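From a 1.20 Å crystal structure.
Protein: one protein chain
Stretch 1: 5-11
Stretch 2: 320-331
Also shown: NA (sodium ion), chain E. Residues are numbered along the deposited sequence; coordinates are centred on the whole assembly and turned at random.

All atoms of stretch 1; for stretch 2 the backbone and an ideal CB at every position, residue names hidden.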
# COMPACT_ATOMS: atom_id res chain seq x y z
N ASP A 5 -12.59 10.22 -13.45
CA ASP A 5 -13.75 9.53 -12.88
C ASP A 5 -13.43 8.84 -11.57
O ASP A 5 -14.27 8.80 -10.67
CB ASP A 5 -14.23 8.39 -13.81
CG ASP A 5 -14.97 8.72 -15.08
OD1 ASP A 5 -15.30 9.91 -15.27
OD2 ASP A 5 -15.16 7.80 -15.89
N HIS A 6 -12.22 8.24 -11.48
CA HIS A 6 -11.87 7.39 -10.37
C HIS A 6 -10.48 7.64 -9.90
O HIS A 6 -9.61 6.74 -9.99
CB HIS A 6 -12.01 5.91 -10.78
CG HIS A 6 -13.41 5.53 -11.04
ND1 HIS A 6 -14.34 5.47 -10.03
CD2 HIS A 6 -13.99 5.15 -12.19
CE1 HIS A 6 -15.48 5.08 -10.61
NE2 HIS A 6 -15.31 4.91 -11.92
N GLY A 7 -10.26 8.83 -9.39
CA GLY A 7 -8.94 9.17 -8.90
C GLY A 7 -8.61 8.58 -7.54
O GLY A 7 -9.36 7.82 -6.92
N ASP A 8 -7.43 8.98 -7.06
CA ASP A 8 -6.90 8.53 -5.76
C ASP A 8 -7.98 8.69 -4.68
O ASP A 8 -8.51 9.78 -4.49
CB ASP A 8 -5.70 9.44 -5.46
CG ASP A 8 -4.89 9.17 -4.20
OD1 ASP A 8 -5.18 8.16 -3.49
OD2 ASP A 8 -3.98 9.94 -3.91
N LEU A 9 -8.25 7.62 -3.96
CA LEU A 9 -9.25 7.60 -2.87
C LEU A 9 -8.76 8.27 -1.60
O LEU A 9 -9.57 8.49 -0.69
CB LEU A 9 -9.68 6.16 -2.55
CG LEU A 9 -10.51 5.48 -3.65
CD1 LEU A 9 -10.89 4.11 -3.19
CD2 LEU A 9 -11.78 6.30 -3.98
N TYR A 10 -7.46 8.54 -1.46
CA TYR A 10 -6.99 9.15 -0.22
C TYR A 10 -7.75 10.44 0.06
O TYR A 10 -7.97 11.27 -0.83
CB TYR A 10 -5.49 9.40 -0.33
CG TYR A 10 -4.91 9.97 0.95
CD1 TYR A 10 -4.56 9.14 2.00
CD2 TYR A 10 -4.82 11.35 1.14
CE1 TYR A 10 -4.03 9.66 3.18
CE2 TYR A 10 -4.32 11.89 2.34
CZ TYR A 10 -3.94 11.03 3.35
OH TYR A 10 -3.44 11.56 4.52
N ASN A 11 -8.11 10.64 1.33
CA ASN A 11 -8.79 11.86 1.75
C ASN A 11 -8.52 12.03 3.23
O ASN A 11 -8.14 11.07 3.90
CB ASN A 11 -10.31 11.77 1.44
CG ASN A 11 -11.00 13.08 1.40
OD1 ASN A 11 -10.37 14.15 1.49
ND2 ASN A 11 -12.32 13.00 1.19
N UNK A 320 2.00 15.12 -5.03
CA UNK A 320 0.81 15.52 -4.29
C UNK A 320 -0.36 14.57 -4.37
O UNK A 320 -1.43 14.88 -3.85
CB UNK A 320 0.35 16.89 -4.78
N UNK A 321 -0.16 13.38 -4.95
CA UNK A 321 -1.23 12.38 -4.95
C UNK A 321 -0.58 11.04 -5.20
O UNK A 321 0.63 10.93 -5.50
CB UNK A 321 -2.30 12.68 -6.00
N UNK A 322 -1.37 9.98 -5.03
CA UNK A 322 -0.96 8.58 -5.23
C UNK A 322 0.31 8.30 -4.40
O UNK A 322 1.35 7.87 -4.90
CB UNK A 322 -0.71 8.29 -6.71
N UNK A 323 0.18 8.52 -3.10
CA UNK A 323 1.29 8.40 -2.15
C UNK A 323 1.18 7.20 -1.23
O UNK A 323 2.08 7.05 -0.39
CB UNK A 323 1.38 9.67 -1.30
N UNK A 324 0.17 6.34 -1.37
CA UNK A 324 0.07 5.11 -0.56
C UNK A 324 0.43 3.90 -1.40
O UNK A 324 0.36 3.92 -2.63
CB UNK A 324 -1.34 4.95 0.02
N UNK A 325 0.65 2.79 -0.72
CA UNK A 325 0.83 1.49 -1.40
C UNK A 325 -0.43 1.15 -2.21
O UNK A 325 -0.36 0.81 -3.39
CB UNK A 325 1.13 0.38 -0.39
N UNK A 326 -1.63 1.27 -1.58
CA UNK A 326 -2.84 0.95 -2.35
C UNK A 326 -2.93 1.81 -3.58
O UNK A 326 -3.39 1.32 -4.63
CB UNK A 326 -4.10 1.13 -1.50
N UNK A 327 -2.56 3.10 -3.52
CA UNK A 327 -2.72 3.97 -4.67
C UNK A 327 -1.82 3.55 -5.83
O UNK A 327 -2.13 3.86 -6.98
CB UNK A 327 -2.42 5.42 -4.27
N UNK A 328 -0.68 2.90 -5.57
CA UNK A 328 0.21 2.43 -6.68
C UNK A 328 -0.56 1.39 -7.47
O UNK A 328 -0.59 1.41 -8.71
CB UNK A 328 1.52 1.85 -6.16
N UNK A 329 -1.20 0.43 -6.75
CA UNK A 329 -2.00 -0.62 -7.41
C UNK A 329 -3.19 -0.02 -8.16
O UNK A 329 -3.49 -0.41 -9.28
CB UNK A 329 -2.50 -1.64 -6.38
N UNK A 330 -3.85 0.96 -7.53
CA UNK A 330 -5.00 1.65 -8.11
C UNK A 330 -4.59 2.28 -9.44
O UNK A 330 -5.28 2.13 -10.45
CB UNK A 330 -5.54 2.71 -7.15
N UNK A 331 -3.48 3.02 -9.46
CA UNK A 331 -3.00 3.69 -10.68
C UNK A 331 -2.72 2.67 -11.78
O UNK A 331 -3.03 2.91 -12.95
CB UNK A 331 -1.74 4.50 -10.39
NA NA E . 2.73 9.88 -5.56

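Position 320 points CA-to-CB away from stretch 1, with nothing of that stretch near its CB, so many residues would suit; it is Asp320. At 321 the bond runs sideways and the ideal CB lies 3.8 Å from Asp8 OD2, which favours a small or polar side chain. Ser321 fits, and its backbone O binds the sodium ion at 2.4 Å.

Position 322 has phi/psi of 53/58, a left-handed conformation for which Gly, Asn or Asp would be the usual guesses. Its backbone N donates to Asp8 OD2 (2.8 Å), a bond independent of side chain. The CB points sideways, yet a long side chain could reach along Asp8 toward Gly7, and a flat one could lie against the Asp8 methylene. The residue is Tyr322: Asp8 CB sits over one face of its ring, 3.9 Å from the centroid, and its OH comes 3.6 Å from Gly7 CA. Its carbonyl O also binds sodium, at 2.5 Å.

The CB of 323 is sideways and beyond reach of stretch 1, but the sodium ion lies close by, so a side chain with an oxygen would be apt. Asn323 OD1 binds the sodium ion at 2.4 Å, while water 2 links Asn323 N to Asp8 OD2.

Position 324 directly precedes the helix with phi/psi of -106/166, and an N-cap such as Ser, Thr, Asp or Asn is expected. Its CB points toward stretch 1. In Thr324, OG1 accepts from the backbone N of 327 (3.0 Å) and shares water 1 with Asp8 OD1, and CG2 approaches Tyr10 CD1 at 4.3 Å.

Positions 325 and 326, in the first helical turn, are out of reach and little constrained by stretch 1; they are Val325 and Asn326. At 327 the CB points toward stretch 1, 4.0 Å from Asp8 OD1, where Ala, Ser or Thr would be reasonable. Ser327 places CB 3.9 Å from Asp8 OD1 and turns its OG back to donate to Thr324 O (2.7 Å). Positions 328 and 329 are again out of reach, and hold Ile328 and Met329.

One turn after 327, position 330 also points toward stretch 1, but its ideal CB has nothing of that stretch within 5.5 Å. The gap invites a large side chain, ideally combining an apolar surface for Leu9 with a donor for the His6 carbonyl. Trp330 does both: NE1 donates to His6 O at 2.8 Å with a nearly straight angle of 166°, and Leu9 CG lies over the six-membered ring, 4.2 Å from its centroid. Position 331 points sideways without contact, and is Ala331.

Stretch 2 320-331: DSYNTVNSIMWA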
# COMPACT_ATOMS: atom_id res chain seq x y z
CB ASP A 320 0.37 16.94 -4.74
CG ASP A 320 1.46 17.98 -4.46
OD1 ASP A 320 2.24 17.79 -3.49
OD2 ASP A 320 1.56 18.94 -5.23
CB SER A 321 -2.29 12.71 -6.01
OG SER A 321 -1.77 12.66 -7.32
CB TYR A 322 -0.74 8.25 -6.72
CG TYR A 322 -2.01 8.28 -7.53
CD1 TYR A 322 -2.79 7.14 -7.64
CD2 TYR A 322 -2.43 9.45 -8.17
CE1 TYR A 322 -3.98 7.16 -8.33
CE2 TYR A 322 -3.64 9.46 -8.89
CZ TYR A 322 -4.37 8.30 -8.97
OH TYR A 322 -5.56 8.23 -9.69
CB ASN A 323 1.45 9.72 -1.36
CG ASN A 323 2.01 10.77 -2.28
OD1 ASN A 323 2.80 10.45 -3.19
ND2 ASN A 323 1.62 12.03 -2.12
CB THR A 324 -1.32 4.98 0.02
OG1 THR A 324 -2.28 4.84 -1.04
CG2 THR A 324 -1.65 6.10 0.99
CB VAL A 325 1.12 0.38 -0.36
CG1 VAL A 325 1.05 -1.00 -1.04
CG2 VAL A 325 2.50 0.57 0.27
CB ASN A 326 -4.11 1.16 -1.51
CG ASN A 326 -4.59 -0.14 -0.91
OD1 ASN A 326 -4.31 -0.47 0.25
ND2 ASN A 326 -5.35 -0.91 -1.69
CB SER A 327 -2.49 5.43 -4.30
OG SER A 327 -1.12 5.71 -4.07
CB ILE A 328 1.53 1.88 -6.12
CG1 ILE A 328 2.30 2.99 -5.38
CG2 ILE A 328 2.36 1.27 -7.23
CD1 ILE A 328 3.53 2.49 -4.65
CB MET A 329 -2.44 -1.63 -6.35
CG MET A 329 -3.25 -2.79 -6.93
SD MET A 329 -3.68 -4.01 -5.70
CE MET A 329 -5.13 -3.27 -4.94
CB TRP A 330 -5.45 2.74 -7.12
CG TRP A 330 -6.72 3.40 -7.54
CD1 TRP A 330 -6.84 4.50 -8.33
CD2 TRP A 330 -8.02 3.06 -7.10
NE1 TRP A 330 -8.20 4.84 -8.44
CE2 TRP A 330 -8.93 3.97 -7.69
CE3 TRP A 330 -8.51 2.05 -6.28
CZ2 TRP A 330 -10.32 3.89 -7.46
CZ3 TRP A 330 -9.86 1.97 -6.06
CH2 TRP A 330 -10.74 2.88 -6.65
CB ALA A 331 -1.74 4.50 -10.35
O HOH W 1 -3.18 7.37 -1.69
O HOH W 2 -2.13 9.88 -1.81
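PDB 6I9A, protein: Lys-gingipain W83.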